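Local coordinates for serine protease inhibitor (Schistosoma haematobium, PDB 3STO), which probably inhibits serine-type endopeptidases, as a trematode member of the serpin family, at residues R252-K263 with H379-L390. Sequence-based numbering, arbitrary orientation.
Sequences RFTFVIVLPLEK and HPFICFIYDQQL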
loop_
_atom_site.group_PDB
_atom_site.type_symbol
_atom_site.label_atom_id
_atom_site.label_comp_id
_atom_site.label_asym_id
_atom_site.label_seq_id
_atom_site.Cartn_x
_atom_site.Cartn_y
_atom_site.Cartn_z
ATOM N N ARG A 252 4.671 -15.748 5.907
ATOM C CA ARG A 252 5.534 -14.578 5.836
ATOM C C ARG A 252 4.690 -13.281 6.074
ATOM O O ARG A 252 5.166 -12.271 6.584
ATOM C CB ARG A 252 6.226 -14.547 4.462
ATOM C CG ARG A 252 6.600 -13.146 4.024
ATOM C CD ARG A 252 7.489 -13.152 2.812
ATOM N NE ARG A 252 8.001 -11.811 2.542
ATOM C CZ ARG A 252 8.737 -11.501 1.480
ATOM N NH1 ARG A 252 9.036 -12.436 0.588
ATOM N NH2 ARG A 252 9.168 -10.261 1.309
ATOM N N PHE A 253 3.430 -13.331 5.682
ATOM C CA PHE A 253 2.527 -12.218 5.842
ATOM C C PHE A 253 1.552 -12.467 6.999
ATOM O O PHE A 253 1.060 -13.585 7.190
ATOM C CB PHE A 253 1.775 -11.986 4.526
ATOM C CG PHE A 253 2.696 -11.741 3.369
ATOM C CD1 PHE A 253 3.427 -10.546 3.293
ATOM C CD2 PHE A 253 2.859 -12.701 2.363
ATOM C CE1 PHE A 253 4.309 -10.318 2.229
ATOM C CE2 PHE A 253 3.712 -12.475 1.322
ATOM C CZ PHE A 253 4.457 -11.285 1.261
ATOM N N THR A 254 1.293 -11.410 7.770
ATOM C CA THR A 254 0.347 -11.474 8.878
ATOM C C THR A 254 -0.512 -10.215 8.937
ATOM O O THR A 254 -0.100 -9.150 8.477
ATOM C CB THR A 254 1.073 -11.722 10.211
ATOM O OG1 THR A 254 0.109 -11.903 11.230
ATOM C CG2 THR A 254 1.982 -10.565 10.592
ATOM N N PHE A 255 -1.735 -10.356 9.439
ATOM C CA PHE A 255 -2.628 -9.225 9.587
ATOM C C PHE A 255 -2.530 -8.720 11.002
ATOM O O PHE A 255 -2.868 -9.443 11.920
ATOM C CB PHE A 255 -4.050 -9.652 9.296
ATOM C CG PHE A 255 -5.028 -8.530 9.266
ATOM C CD1 PHE A 255 -4.949 -7.538 8.276
ATOM C CD2 PHE A 255 -6.093 -8.513 10.154
ATOM C CE1 PHE A 255 -5.909 -6.490 8.206
ATOM C CE2 PHE A 255 -7.054 -7.476 10.109
ATOM C CZ PHE A 255 -6.947 -6.462 9.120
ATOM N N VAL A 256 -2.020 -7.503 11.172
ATOM C CA VAL A 256 -1.790 -6.914 12.476
ATOM C C VAL A 256 -2.906 -5.915 12.779
ATOM O O VAL A 256 -3.136 -5.011 11.987
ATOM C CB VAL A 256 -0.408 -6.254 12.532
ATOM C CG1 VAL A 256 -0.203 -5.487 13.869
ATOM C CG2 VAL A 256 0.689 -7.329 12.316
ATOM N N ILE A 257 -3.619 -6.117 13.896
ATOM C CA ILE A 257 -4.656 -5.190 14.347
ATOM C C ILE A 257 -4.175 -4.441 15.556
ATOM O O ILE A 257 -3.614 -5.018 16.483
ATOM C CB ILE A 257 -5.988 -5.886 14.642
ATOM C CG1 ILE A 257 -6.345 -6.842 13.486
ATOM C CG2 ILE A 257 -7.126 -4.862 14.920
ATOM C CD1 ILE A 257 -7.141 -8.057 13.956
ATOM N N VAL A 258 -4.334 -3.127 15.508
ATOM C CA VAL A 258 -3.936 -2.285 16.615
ATOM C C VAL A 258 -5.192 -1.663 17.213
ATOM O O VAL A 258 -5.830 -0.819 16.584
ATOM C CB VAL A 258 -2.976 -1.159 16.193
ATOM C CG1 VAL A 258 -2.520 -0.382 17.421
ATOM C CG2 VAL A 258 -1.772 -1.728 15.461
ATOM N N LEU A 259 -5.537 -2.095 18.424
ATOM C CA LEU A 259 -6.816 -1.736 19.031
ATOM C C LEU A 259 -6.576 -0.857 20.250
ATOM O O LEU A 259 -5.966 -1.284 21.234
ATOM C CB LEU A 259 -7.629 -2.996 19.402
ATOM C CG LEU A 259 -9.082 -2.751 19.833
ATOM C CD1 LEU A 259 -9.945 -2.186 18.671
ATOM C CD2 LEU A 259 -9.720 -4.013 20.395
ATOM N N PRO A 260 -7.046 0.391 20.180
ATOM C CA PRO A 260 -6.961 1.289 21.343
ATOM C C PRO A 260 -7.653 0.677 22.560
ATOM O O PRO A 260 -8.688 0.006 22.433
ATOM C CB PRO A 260 -7.722 2.519 20.878
ATOM C CG PRO A 260 -7.624 2.475 19.378
ATOM C CD PRO A 260 -7.745 1.020 19.044
ATOM N N LEU A 261 -7.077 0.907 23.730
ATOM C CA LEU A 261 -7.644 0.369 24.967
ATOM C C LEU A 261 -9.033 0.918 25.338
ATOM O O LEU A 261 -9.790 0.278 26.045
ATOM C CB LEU A 261 -6.641 0.479 26.113
ATOM C CG LEU A 261 -5.489 -0.490 25.816
ATOM C CD1 LEU A 261 -4.342 -0.374 26.805
ATOM C CD2 LEU A 261 -6.022 -1.900 25.793
ATOM N N GLU A 262 -9.403 2.081 24.839
ATOM C CA GLU A 262 -10.769 2.507 25.072
ATOM C C GLU A 262 -11.392 2.888 23.744
ATOM O O GLU A 262 -10.741 2.816 22.712
ATOM C CB GLU A 262 -10.833 3.662 26.065
ATOM C CG GLU A 262 -10.900 5.011 25.388
ATOM C CD GLU A 262 -9.545 5.526 25.006
ATOM O OE1 GLU A 262 -8.916 6.163 25.883
ATOM O OE2 GLU A 262 -9.114 5.292 23.849
ATOM N N LYS A 263 -12.659 3.277 23.757
ATOM C CA LYS A 263 -13.351 3.412 22.496
ATOM C C LYS A 263 -13.306 4.832 21.939
ATOM O O LYS A 263 -13.715 5.059 20.818
ATOM C CB LYS A 263 -14.801 2.966 22.647
ATOM C CG LYS A 263 -15.670 3.924 23.490
ATOM C CD LYS A 263 -17.009 3.270 23.800
ATOM C CE LYS A 263 -17.959 4.244 24.438
ATOM N NZ LYS A 263 -19.317 3.620 24.605
ATOM N N HIS A 379 -14.695 -0.785 17.798
ATOM C CA HIS A 379 -14.509 0.654 17.644
ATOM C C HIS A 379 -13.298 0.856 16.692
ATOM O O HIS A 379 -12.609 -0.121 16.377
ATOM C CB HIS A 379 -14.322 1.331 19.029
ATOM C CG HIS A 379 -13.320 0.658 19.916
ATOM N ND1 HIS A 379 -12.052 1.155 20.122
ATOM C CD2 HIS A 379 -13.406 -0.475 20.671
ATOM C CE1 HIS A 379 -11.403 0.364 20.965
ATOM N NE2 HIS A 379 -12.206 -0.624 21.320
ATOM N N PRO A 380 -13.045 2.097 16.224
ATOM C CA PRO A 380 -12.005 2.326 15.183
ATOM C C PRO A 380 -10.608 1.787 15.519
ATOM O O PRO A 380 -10.113 1.850 16.646
ATOM C CB PRO A 380 -11.994 3.857 15.019
ATOM C CG PRO A 380 -13.455 4.244 15.366
ATOM C CD PRO A 380 -13.774 3.347 16.550
ATOM N N PHE A 381 -9.970 1.231 14.508
ATOM C CA PHE A 381 -8.718 0.537 14.734
ATOM C C PHE A 381 -7.746 0.751 13.581
ATOM O O PHE A 381 -8.127 1.113 12.471
ATOM C CB PHE A 381 -8.975 -0.954 14.910
ATOM C CG PHE A 381 -9.660 -1.596 13.723
ATOM C CD1 PHE A 381 -11.040 -1.495 13.548
ATOM C CD2 PHE A 381 -8.931 -2.301 12.783
ATOM C CE1 PHE A 381 -11.669 -2.107 12.488
ATOM C CE2 PHE A 381 -9.562 -2.913 11.700
ATOM C CZ PHE A 381 -10.931 -2.824 11.556
ATOM N N ILE A 382 -6.482 0.490 13.851
ATOM C CA ILE A 382 -5.471 0.550 12.808
ATOM C C ILE A 382 -5.002 -0.870 12.496
ATOM O O ILE A 382 -4.844 -1.702 13.387
ATOM C CB ILE A 382 -4.330 1.543 13.212
ATOM C CG1 ILE A 382 -4.778 2.966 12.845
ATOM C CG2 ILE A 382 -2.997 1.206 12.559
ATOM C CD1 ILE A 382 -4.833 3.858 13.988
ATOM N N CYS A 383 -4.837 -1.168 11.225
ATOM C CA CYS A 383 -4.379 -2.491 10.864
ATOM C C CYS A 383 -3.338 -2.471 9.732
ATOM O O CYS A 383 -3.203 -1.476 9.002
ATOM C CB CYS A 383 -5.556 -3.406 10.546
ATOM S SG CYS A 383 -6.480 -2.871 9.144
ATOM N N PHE A 384 -2.594 -3.568 9.613
ATOM C CA PHE A 384 -1.523 -3.673 8.640
ATOM C C PHE A 384 -1.495 -5.054 8.038
ATOM O O PHE A 384 -1.856 -6.024 8.698
ATOM C CB PHE A 384 -0.199 -3.478 9.335
ATOM C CG PHE A 384 -0.062 -2.162 10.061
ATOM C CD1 PHE A 384 0.423 -1.022 9.386
ATOM C CD2 PHE A 384 -0.333 -2.080 11.408
ATOM C CE1 PHE A 384 0.613 0.174 10.032
ATOM C CE2 PHE A 384 -0.164 -0.872 12.094
ATOM C CZ PHE A 384 0.322 0.257 11.405
ATOM N N ILE A 385 -1.097 -5.157 6.773
ATOM C CA ILE A 385 -0.552 -6.422 6.321
ATOM C C ILE A 385 0.943 -6.288 6.555
ATOM O O ILE A 385 1.575 -5.406 6.003
ATOM C CB ILE A 385 -0.847 -6.680 4.887
ATOM C CG1 ILE A 385 -2.354 -6.796 4.696
ATOM C CG2 ILE A 385 -0.057 -7.914 4.400
ATOM C CD1 ILE A 385 -2.779 -6.807 3.242
ATOM N N TYR A 386 1.490 -7.098 7.449
ATOM C CA TYR A 386 2.870 -6.931 7.872
ATOM C C TYR A 386 3.715 -8.011 7.202
ATOM O O TYR A 386 3.306 -9.173 7.146
ATOM C CB TYR A 386 2.953 -7.044 9.405
ATOM C CG TYR A 386 4.343 -6.993 10.004
ATOM C CD1 TYR A 386 5.073 -5.814 10.025
ATOM C CD2 TYR A 386 4.927 -8.132 10.554
ATOM C CE1 TYR A 386 6.339 -5.757 10.577
ATOM C CE2 TYR A 386 6.202 -8.090 11.107
ATOM C CZ TYR A 386 6.912 -6.891 11.109
ATOM O OH TYR A 386 8.180 -6.821 11.663
ATOM N N ASP A 387 4.886 -7.613 6.692
ATOM C CA ASP A 387 5.818 -8.529 6.021
ATOM C C ASP A 387 6.947 -8.960 6.961
ATOM O O ASP A 387 7.740 -8.131 7.406
ATOM C CB ASP A 387 6.377 -7.871 4.772
ATOM C CG ASP A 387 7.227 -8.820 3.933
ATOM O OD1 ASP A 387 7.949 -9.691 4.487
ATOM O OD2 ASP A 387 7.180 -8.672 2.702
ATOM N N GLN A 388 7.024 -10.258 7.267
ATOM C CA GLN A 388 7.887 -10.720 8.364
ATOM C C GLN A 388 9.318 -10.846 7.931
ATOM O O GLN A 388 10.228 -10.920 8.750
ATOM C CB GLN A 388 7.393 -12.034 8.983
ATOM C CG GLN A 388 5.969 -11.946 9.457
ATOM C CD GLN A 388 5.785 -12.454 10.863
ATOM O OE1 GLN A 388 6.421 -11.974 11.824
ATOM N NE2 GLN A 388 4.920 -13.438 11.001
ATOM N N GLN A 389 9.520 -10.844 6.628
ATOM C CA GLN A 389 10.866 -10.874 6.104
ATOM C C GLN A 389 11.426 -9.449 5.965
ATOM O O GLN A 389 12.488 -9.127 6.506
ATOM C CB GLN A 389 10.866 -11.635 4.789
ATOM C CG GLN A 389 12.229 -11.838 4.209
ATOM C CD GLN A 389 12.134 -12.607 2.954
ATOM O OE1 GLN A 389 11.499 -13.683 2.927
ATOM N NE2 GLN A 389 12.701 -12.051 1.867
ATOM N N LEU A 390 10.681 -8.579 5.290
ATOM C CA LEU A 390 11.066 -7.181 5.200
ATOM C C LEU A 390 10.931 -6.444 6.530
ATOM O O LEU A 390 11.401 -5.327 6.656
ATOM C CB LEU A 390 10.234 -6.482 4.142
ATOM C CG LEU A 390 10.277 -7.102 2.745
ATOM C CD1 LEU A 390 9.422 -6.276 1.802
ATOM C CD2 LEU A 390 11.697 -7.204 2.218
#
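Asp387 OD1 accepts three hydrogen bonds. Arg252 NE reaches it at 2.9 Å across the contact, on the syn side but 30° out of the carboxylate plane. The backbone N of Gln389 and of Leu390 supply the other two, and the first of these closes an Asx turn. Arg252 NH2 donates a more bent bond to the syn lone pair of Asp387 OD2, 2.9 Å away, so the arginine grips the carboxylate side-on with two nitrogens. Arg252 CG lies over the centre of the Phe253 ring. From CG the chain runs extended to NE, which takes the guanidinium to Asp387. The Gln389 amide stacks on one guanidinium face, its plane turned 23° from it. Arg252 NH1 forms a salt bridge with Glu103, and NH2 a hydrogen bond with Ser99 OG.

From here strands 253-260 and 381-387 run antiparallel. They are neighbours in the central part of the serpin beta-sheet B, with strand 241-247 flanking one and strand 392-399 the other. Thr254, Val256 and Val258 form hydrogen-bonded pairs with Tyr386, Phe384 and Ile382. On their face, Val258 CG2 meets the edge of the Phe384 ring, with CE2 3.8 Å away. Thr254 CG2 lies in the plane of the Tyr386 ring. Helix 279-283 packs on Tyr386 and, through Leu279, on Phe384. On the opposite face, Cys383 SG sits obliquely to the Phe255 ring, 3.6 Å from CZ.

At the far end, CH-pi contacts sandwich the His379 ring. Lys263 CA lies over one face and Leu259 CD1 over the other. Pro260 O meets the ring edge in plane, 3.1 Å from CE1.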